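Local coordinates for protein-glutamine gamma-glutamyltransferase (Pseudomonas aeruginosa PAO1, PDB 6G49) that shows transglutaminase activity in vitro through its periplasmic domain, joining protein glutamine and lysine side chains with release of ammonia, and is critical for viability of the bacterium, at residues T35-S40 / A265-G270; R51-A56 / H282-H287; A257-R262 / V290-P295. One frame throughout, in Å; residues are numbered along the deposited sequence.

Contact 1. Residues T35-S40 / A265-G270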
# COMPACT_ATOMS: atom_id res chain seq x y z
N THR A 35 2.70 -16.62 -10.04
CA THR A 35 1.75 -15.91 -9.16
C THR A 35 2.46 -14.77 -8.41
O THR A 35 3.63 -14.91 -8.01
CB THR A 35 1.16 -16.87 -8.12
OG1 THR A 35 0.41 -17.86 -8.81
CG2 THR A 35 0.27 -16.19 -7.10
N GLY A 36 1.80 -13.63 -8.27
CA GLY A 36 2.44 -12.50 -7.57
C GLY A 36 1.74 -11.21 -7.91
O GLY A 36 0.71 -11.20 -8.65
N LEU A 37 2.20 -10.12 -7.30
CA LEU A 37 1.68 -8.82 -7.56
C LEU A 37 2.05 -8.41 -8.98
O LEU A 37 3.17 -8.64 -9.39
CB LEU A 37 2.28 -7.77 -6.63
CG LEU A 37 1.83 -7.83 -5.19
CD1 LEU A 37 2.72 -6.91 -4.35
CD2 LEU A 37 0.37 -7.41 -5.09
N SER A 38 1.16 -7.66 -9.62
CA SER A 38 1.50 -7.06 -10.89
C SER A 38 1.31 -5.55 -10.80
O SER A 38 1.07 -5.02 -9.71
CB SER A 38 0.64 -7.66 -11.96
OG SER A 38 -0.63 -7.19 -11.83
N GLU A 39 1.49 -4.87 -11.94
CA GLU A 39 1.60 -3.43 -11.99
C GLU A 39 0.24 -2.76 -11.85
O GLU A 39 0.18 -1.52 -11.68
CB GLU A 39 2.29 -2.93 -13.25
CG GLU A 39 1.47 -3.14 -14.50
CD GLU A 39 1.28 -4.56 -14.99
OE1 GLU A 39 2.12 -5.45 -14.65
OE2 GLU A 39 0.32 -4.76 -15.78
N SER A 40 -0.85 -3.51 -11.93
CA SER A 40 -2.19 -2.90 -11.81
C SER A 40 -3.07 -3.82 -10.96
O SER A 40 -2.73 -5.02 -10.67
CB SER A 40 -2.77 -2.65 -13.17
OG SER A 40 -3.16 -3.87 -13.74
N ALA A 265 0.93 -0.99 -2.74
CA ALA A 265 0.72 -2.42 -2.84
C ALA A 265 1.98 -3.14 -2.36
O ALA A 265 3.11 -2.70 -2.58
CB ALA A 265 0.47 -2.82 -4.26
N GLY A 266 1.76 -4.28 -1.73
CA GLY A 266 2.86 -5.10 -1.21
C GLY A 266 2.31 -6.25 -0.41
O GLY A 266 1.38 -6.90 -0.84
N TYR A 267 2.89 -6.47 0.77
CA TYR A 267 2.48 -7.54 1.64
C TYR A 267 2.40 -6.96 3.06
O TYR A 267 3.10 -5.99 3.35
CB TYR A 267 3.50 -8.69 1.61
CG TYR A 267 3.63 -9.34 0.27
CD1 TYR A 267 4.43 -8.79 -0.72
CD2 TYR A 267 2.83 -10.43 -0.04
CE1 TYR A 267 4.49 -9.35 -2.00
CE2 TYR A 267 2.87 -10.99 -1.32
CZ TYR A 267 3.68 -10.43 -2.29
OH TYR A 267 3.71 -11.00 -3.52
N GLN A 268 1.60 -7.59 3.92
CA GLN A 268 1.55 -7.16 5.31
C GLN A 268 1.67 -8.42 6.17
O GLN A 268 0.82 -9.29 6.03
CB GLN A 268 0.30 -6.34 5.63
CG GLN A 268 0.42 -5.52 6.88
CD GLN A 268 0.46 -6.27 8.19
OE1 GLN A 268 -0.16 -7.30 8.31
NE2 GLN A 268 1.14 -5.69 9.17
N GLY A 269 2.63 -8.37 7.10
CA GLY A 269 2.73 -9.39 8.12
C GLY A 269 3.80 -10.40 7.77
O GLY A 269 4.92 -10.09 7.44
N GLY A 270 3.44 -11.66 7.97
CA GLY A 270 4.35 -12.76 7.75
C GLY A 270 4.15 -13.84 8.80
O GLY A 270 3.48 -13.64 9.79
O HOH W 1 4.77 -10.54 -5.90
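The chain corner at Gly266, where strand 261-265 gives way to strand 267-268 in the large antiparallel sheet of the periplasmic domain, receives the side chain of Leu37 from the N-terminal loop before strand 40-41. Leu37 CD1 rests 3.6 Å from Gly266 CA. The same methyl lies 3.8 Å from Tyr267 CE1, leucine and tyrosine reaching toward each other tip to tip. Tyr267 has its CG anti to the carbonyl carbon (chi1 -63°), and its ring runs out toward the loop until OH stands 4.0 Å from Leu37 CG. No direct hydrogen bond joins the segments. A water bridges them, lying in the plane of the tyrosine ring at its edge; it donates to Tyr267 OH at 2.6 Å and accepts from Leu37 N at 3.0 Å. The hydroxyl is also hydrogen-bonded to Gln283, while Phe122 meets the ring edge-to-face and helix 45-50 packs on Leu37 through Ile46 and Leu49. The side chain of Tyr267 lies about 6 Å, nearest atoms, from that of His287, an active-site residue by similarity. A buried phenol oxygen is thus held by both protein and water, and that water gives Leu37 N an acceptor amid apolar packing.

Contact 2. Residues R51-A56 / H282-H287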
# COMPACT_ATOMS: atom_id res chain seq x y z
N ARG A 51 -5.88 -16.14 -1.82
CA ARG A 51 -6.23 -17.55 -1.98
C ARG A 51 -5.00 -18.40 -2.36
O ARG A 51 -5.13 -19.63 -2.52
CB ARG A 51 -7.42 -17.66 -2.95
CG ARG A 51 -8.67 -17.01 -2.38
CD ARG A 51 -9.98 -17.32 -3.10
NE ARG A 51 -9.92 -16.92 -4.50
CZ ARG A 51 -10.34 -15.75 -4.99
NH1 ARG A 51 -10.91 -14.83 -4.22
NH2 ARG A 51 -10.19 -15.48 -6.28
N SER A 52 -3.80 -17.81 -2.50
CA SER A 52 -2.57 -18.52 -2.86
C SER A 52 -1.67 -18.66 -1.63
O SER A 52 -1.42 -17.68 -0.90
CB SER A 52 -1.77 -17.85 -3.96
OG SER A 52 -0.53 -18.50 -4.17
N ALA A 53 -1.16 -19.89 -1.39
CA ALA A 53 -0.17 -20.14 -0.34
C ALA A 53 1.23 -20.27 -0.90
O ALA A 53 2.14 -20.82 -0.21
CB ALA A 53 -0.57 -21.36 0.48
N GLU A 54 1.51 -19.80 -2.11
CA GLU A 54 2.82 -19.82 -2.59
C GLU A 54 3.67 -18.85 -1.78
O GLU A 54 3.23 -17.81 -1.34
CB GLU A 54 2.86 -19.51 -4.08
CG GLU A 54 2.20 -20.64 -4.85
CD GLU A 54 2.44 -20.62 -6.32
OE1 GLU A 54 2.89 -21.66 -6.84
OE2 GLU A 54 2.22 -19.58 -6.90
N LEU A 55 4.94 -19.21 -1.67
CA LEU A 55 5.88 -18.33 -0.94
C LEU A 55 6.29 -17.13 -1.80
O LEU A 55 6.70 -17.28 -2.95
CB LEU A 55 7.14 -19.11 -0.61
CG LEU A 55 8.15 -18.44 0.30
CD1 LEU A 55 7.54 -18.14 1.65
CD2 LEU A 55 9.33 -19.39 0.46
N ALA A 56 6.30 -15.92 -1.18
CA ALA A 56 6.79 -14.77 -1.83
C ALA A 56 8.24 -14.42 -1.47
O ALA A 56 9.06 -14.19 -2.36
CB ALA A 56 5.85 -13.61 -1.54
N HIS A 282 3.92 -15.26 2.53
CA HIS A 282 3.27 -15.96 1.40
C HIS A 282 2.40 -15.00 0.60
O HIS A 282 2.08 -13.90 1.05
CB HIS A 282 2.45 -17.12 1.95
CG HIS A 282 3.27 -18.17 2.62
ND1 HIS A 282 3.56 -18.11 3.98
CD2 HIS A 282 3.79 -19.33 2.13
CE1 HIS A 282 4.24 -19.21 4.30
NE2 HIS A 282 4.41 -19.98 3.20
N GLN A 283 1.92 -15.50 -0.55
CA GLN A 283 1.08 -14.66 -1.41
C GLN A 283 -0.18 -14.26 -0.67
O GLN A 283 -0.74 -13.15 -0.94
CB GLN A 283 0.78 -15.35 -2.76
CG GLN A 283 1.98 -15.55 -3.65
CD GLN A 283 2.77 -14.31 -3.98
OE1 GLN A 283 2.24 -13.19 -3.83
NE2 GLN A 283 3.97 -14.50 -4.52
N PHE A 284 -0.71 -15.06 0.27
CA PHE A 284 -1.91 -14.70 0.99
C PHE A 284 -1.73 -13.46 1.86
O PHE A 284 -2.76 -12.92 2.35
CB PHE A 284 -2.51 -15.88 1.78
CG PHE A 284 -1.63 -16.55 2.81
CD1 PHE A 284 -1.16 -15.91 3.93
CD2 PHE A 284 -1.21 -17.86 2.61
CE1 PHE A 284 -0.36 -16.56 4.86
CE2 PHE A 284 -0.40 -18.51 3.54
CZ PHE A 284 0.03 -17.85 4.65
N ASP A 285 -0.48 -13.06 2.12
CA ASP A 285 -0.18 -11.85 2.87
C ASP A 285 -0.21 -10.60 1.97
O ASP A 285 0.08 -9.48 2.47
CB ASP A 285 1.16 -11.96 3.55
CG ASP A 285 1.21 -13.01 4.65
OD1 ASP A 285 0.21 -13.11 5.37
OD2 ASP A 285 2.19 -13.78 4.68
N ALA A 286 -0.54 -10.74 0.69
CA ALA A 286 -0.59 -9.58 -0.25
C ALA A 286 -1.61 -8.58 0.30
O ALA A 286 -2.68 -8.93 0.84
CB ALA A 286 -0.93 -10.00 -1.64
N HIS A 287 -1.24 -7.30 0.21
CA HIS A 287 -2.02 -6.25 0.86
C HIS A 287 -1.87 -4.95 0.08
O HIS A 287 -0.92 -4.75 -0.62
CB HIS A 287 -1.55 -6.12 2.31
CG HIS A 287 -2.48 -5.40 3.21
ND1 HIS A 287 -3.77 -5.83 3.34
CD2 HIS A 287 -2.31 -4.33 4.00
CE1 HIS A 287 -4.38 -5.03 4.22
NE2 HIS A 287 -3.51 -4.07 4.64
O HOH W 2 5.16 -16.93 -5.27
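An antiparallel strand pairing prolonged by a turn-to-turn contact joins the start of strand 55-61 to the end of strand 278-282, neighbours in the six-stranded antiparallel sheet. Leu55 and His282 form a non-hydrogen-bonded pair with CA atoms 4.2 Å apart. Although their CB atoms diverge, the ends of these side chains meet in a CH-pi contact: Leu55 CD1 sits over one face of the His282 imidazole, 4.1 Å from its centroid and displaced toward the rim. His282 ND1 is hydrogen-bonded to Glu271, which would help to fix the ring's rotation.

Beyond the pair, residues 283-285 make a 3-10 turn, and Gln283 N donates to Glu54 O at 2.8 Å, nearly along the C=O axis. On the opposing segment, an ST turn shapes the approach: Ser52 OG, anti to its own backbone N (chi1 174°), accepts from Glu54 N in a nearly straight bond (169°). Ser52 OG also lies 3.7 Å from Gln283 CB. Next along, Ala53 CB approaches Phe284 CD2 at 4.1 Å, while His282 CB, on the same segment as Phe284, lies over one face of the phenyl ring.

This 3-10 turn leads directly into strand 286-294 and to His287, an active-site residue by similarity whose NE2 is hydrogen-bonded to Asp303. Gln283 bends at chi2 (-55°), and its amide is held at both atoms: OE1 bonds to Tyr267 OH, whereas NE2, 3.6 Å from Ala56 CB, donates to a water that in turn donates to Leu55 O at 2.8 Å.

Contact 3. Residues A257-R262 / V290-P295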
# COMPACT_ATOMS: atom_id res chain seq x y z
N ALA A 257 -11.38 14.99 -2.66
CA ALA A 257 -11.40 16.03 -1.65
C ALA A 257 -10.19 16.98 -1.78
O ALA A 257 -9.98 17.80 -0.93
CB ALA A 257 -11.39 15.45 -0.27
N GLY A 258 -9.34 16.78 -2.78
CA GLY A 258 -8.18 17.63 -3.02
C GLY A 258 -6.94 17.28 -2.23
O GLY A 258 -6.05 18.08 -2.15
N ILE A 259 -6.84 16.03 -1.73
CA ILE A 259 -5.70 15.54 -0.95
C ILE A 259 -4.94 14.57 -1.85
O ILE A 259 -5.52 13.56 -2.26
CB ILE A 259 -6.15 14.86 0.37
CG1 ILE A 259 -6.90 15.85 1.26
CG2 ILE A 259 -4.92 14.28 1.08
CD1 ILE A 259 -7.50 15.28 2.51
N PRO A 260 -3.66 14.83 -2.20
CA PRO A 260 -2.93 13.89 -3.05
C PRO A 260 -2.79 12.56 -2.29
O PRO A 260 -2.50 12.57 -1.10
CB PRO A 260 -1.58 14.57 -3.29
CG PRO A 260 -1.86 16.04 -2.97
CD PRO A 260 -2.82 15.99 -1.80
N ALA A 261 -3.08 11.48 -3.01
CA ALA A 261 -3.11 10.15 -2.36
C ALA A 261 -2.82 9.11 -3.41
O ALA A 261 -3.13 9.30 -4.59
CB ALA A 261 -4.46 9.91 -1.73
N ARG A 262 -2.27 7.95 -2.97
CA ARG A 262 -1.99 6.87 -3.91
C ARG A 262 -2.15 5.56 -3.14
O ARG A 262 -2.12 5.55 -1.91
CB ARG A 262 -0.64 7.00 -4.61
CG ARG A 262 0.54 7.10 -3.66
CD ARG A 262 1.82 7.44 -4.41
NE ARG A 262 2.89 7.71 -3.48
CZ ARG A 262 3.94 8.52 -3.70
NH1 ARG A 262 4.09 9.14 -4.88
NH2 ARG A 262 4.85 8.69 -2.73
N VAL A 290 -2.84 2.85 1.76
CA VAL A 290 -2.90 4.23 1.21
C VAL A 290 -1.75 5.04 1.79
O VAL A 290 -1.33 4.88 2.93
CB VAL A 290 -4.26 4.88 1.51
CG1 VAL A 290 -4.32 6.35 1.05
CG2 VAL A 290 -5.37 4.08 0.87
N GLU A 291 -1.28 6.01 1.01
CA GLU A 291 -0.52 7.16 1.58
C GLU A 291 -1.05 8.44 0.96
O GLU A 291 -1.47 8.47 -0.23
CB GLU A 291 1.00 6.99 1.46
CG GLU A 291 1.51 6.90 0.05
CD GLU A 291 2.99 6.56 -0.04
OE1 GLU A 291 3.52 6.51 -1.15
OE2 GLU A 291 3.60 6.32 1.01
N TYR A 292 -1.01 9.49 1.77
CA TYR A 292 -1.48 10.79 1.35
C TYR A 292 -0.43 11.83 1.75
O TYR A 292 0.35 11.66 2.69
CB TYR A 292 -2.86 11.10 1.93
CG TYR A 292 -2.90 11.33 3.42
CD1 TYR A 292 -2.84 10.27 4.34
CD2 TYR A 292 -2.87 12.61 3.92
CE1 TYR A 292 -2.77 10.53 5.71
CE2 TYR A 292 -2.83 12.86 5.29
CZ TYR A 292 -2.78 11.83 6.17
OH TYR A 292 -2.76 12.18 7.49
N TRP A 293 -0.53 12.98 1.08
CA TRP A 293 0.46 14.02 1.23
C TRP A 293 -0.18 15.26 1.83
O TRP A 293 -1.30 15.65 1.48
CB TRP A 293 1.07 14.37 -0.13
CG TRP A 293 2.19 15.36 -0.02
CD1 TRP A 293 3.51 15.11 0.25
CD2 TRP A 293 2.06 16.80 -0.12
NE1 TRP A 293 4.19 16.31 0.36
CE2 TRP A 293 3.33 17.34 0.15
CE3 TRP A 293 0.98 17.64 -0.37
CZ2 TRP A 293 3.57 18.72 0.13
CZ3 TRP A 293 1.20 19.01 -0.35
CH2 TRP A 293 2.49 19.52 -0.17
N GLN A 294 0.62 15.92 2.65
CA GLN A 294 0.26 17.27 3.12
C GLN A 294 1.55 18.06 3.30
O GLN A 294 2.64 17.54 3.46
CB GLN A 294 -0.56 17.18 4.40
CG GLN A 294 0.25 16.78 5.62
CD GLN A 294 -0.67 16.37 6.73
OE1 GLN A 294 -0.75 15.20 7.10
NE2 GLN A 294 -1.41 17.34 7.23
N PRO A 295 1.44 19.40 3.23
CA PRO A 295 2.60 20.25 3.46
C PRO A 295 3.30 19.96 4.79
O PRO A 295 2.68 19.63 5.76
CB PRO A 295 1.98 21.66 3.47
CG PRO A 295 0.77 21.55 2.56
CD PRO A 295 0.23 20.15 2.84
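Ile259 is the first residue of segment 257-262 to meet strand 286-294, just after helix 243-256 has ended in a Schellman motif at Gly258. Ile259 CG2 lies 3.9 Å from Tyr292 CB, the two side chains side by side and pointing the same way. Pro260 follows, packing on Trp293 with Pro260 CB 4.1 Å from Trp293 CB; Pro260 O accepts from Trp293 N at 3.0 Å, the donor tilted 28° from the carbonyl plane. Ala261 then makes a non-hydrogen-bonded antiparallel pair with Tyr292, their CB atoms on the same face of the sheet and 4.2 Å apart.

At Arg262 the pairing becomes hydrogen-bonded, with Glu291: each backbone N donates to the other's O. Both side chains emerge on the other face with CG between the backbone N and the carbonyl carbon (chi1 56° and 62°), then cross obliquely into a salt bridge. Arg262 NE meets Glu291 OE1 at 2.7 Å, near the guanidinium plane and on the anti side of the carboxylate, and NH2 adds a weak bond to the same oxygen. Further charges extend this buried cluster, Arg164 and Arg74 at Glu291 OE2 and Glu79 at Arg262 NH1.

On the Arg262-Glu291 face, Trp299 of strand 298-302 adds a cation-pi contact to Arg262, while helices 243-256 and 201-214 pack against Ile259 and the face of Ala261 and Tyr292.

How the contacts relate
From the N terminus, residues 35-40 meet 265-270 and residues 51-56 meet 282-287, so contacts 1 and 2 each close a loop of more than 220 residues between the N-terminal region and the transglutaminase-like region. Contact 3 closes a short loop, with 27 residues between its segments, within the latter. All three cross rather than nest, their segments alternating along the chain. Contacts 1 and 2 touch directly, including a probable hydrogen bond from Gln268 N to Asp285 O. Contact 3 lies on the other side of the chain's centre from contact 2, about 28 Å away between centres, yet both use strand 286-294, which links them through the larger sheet.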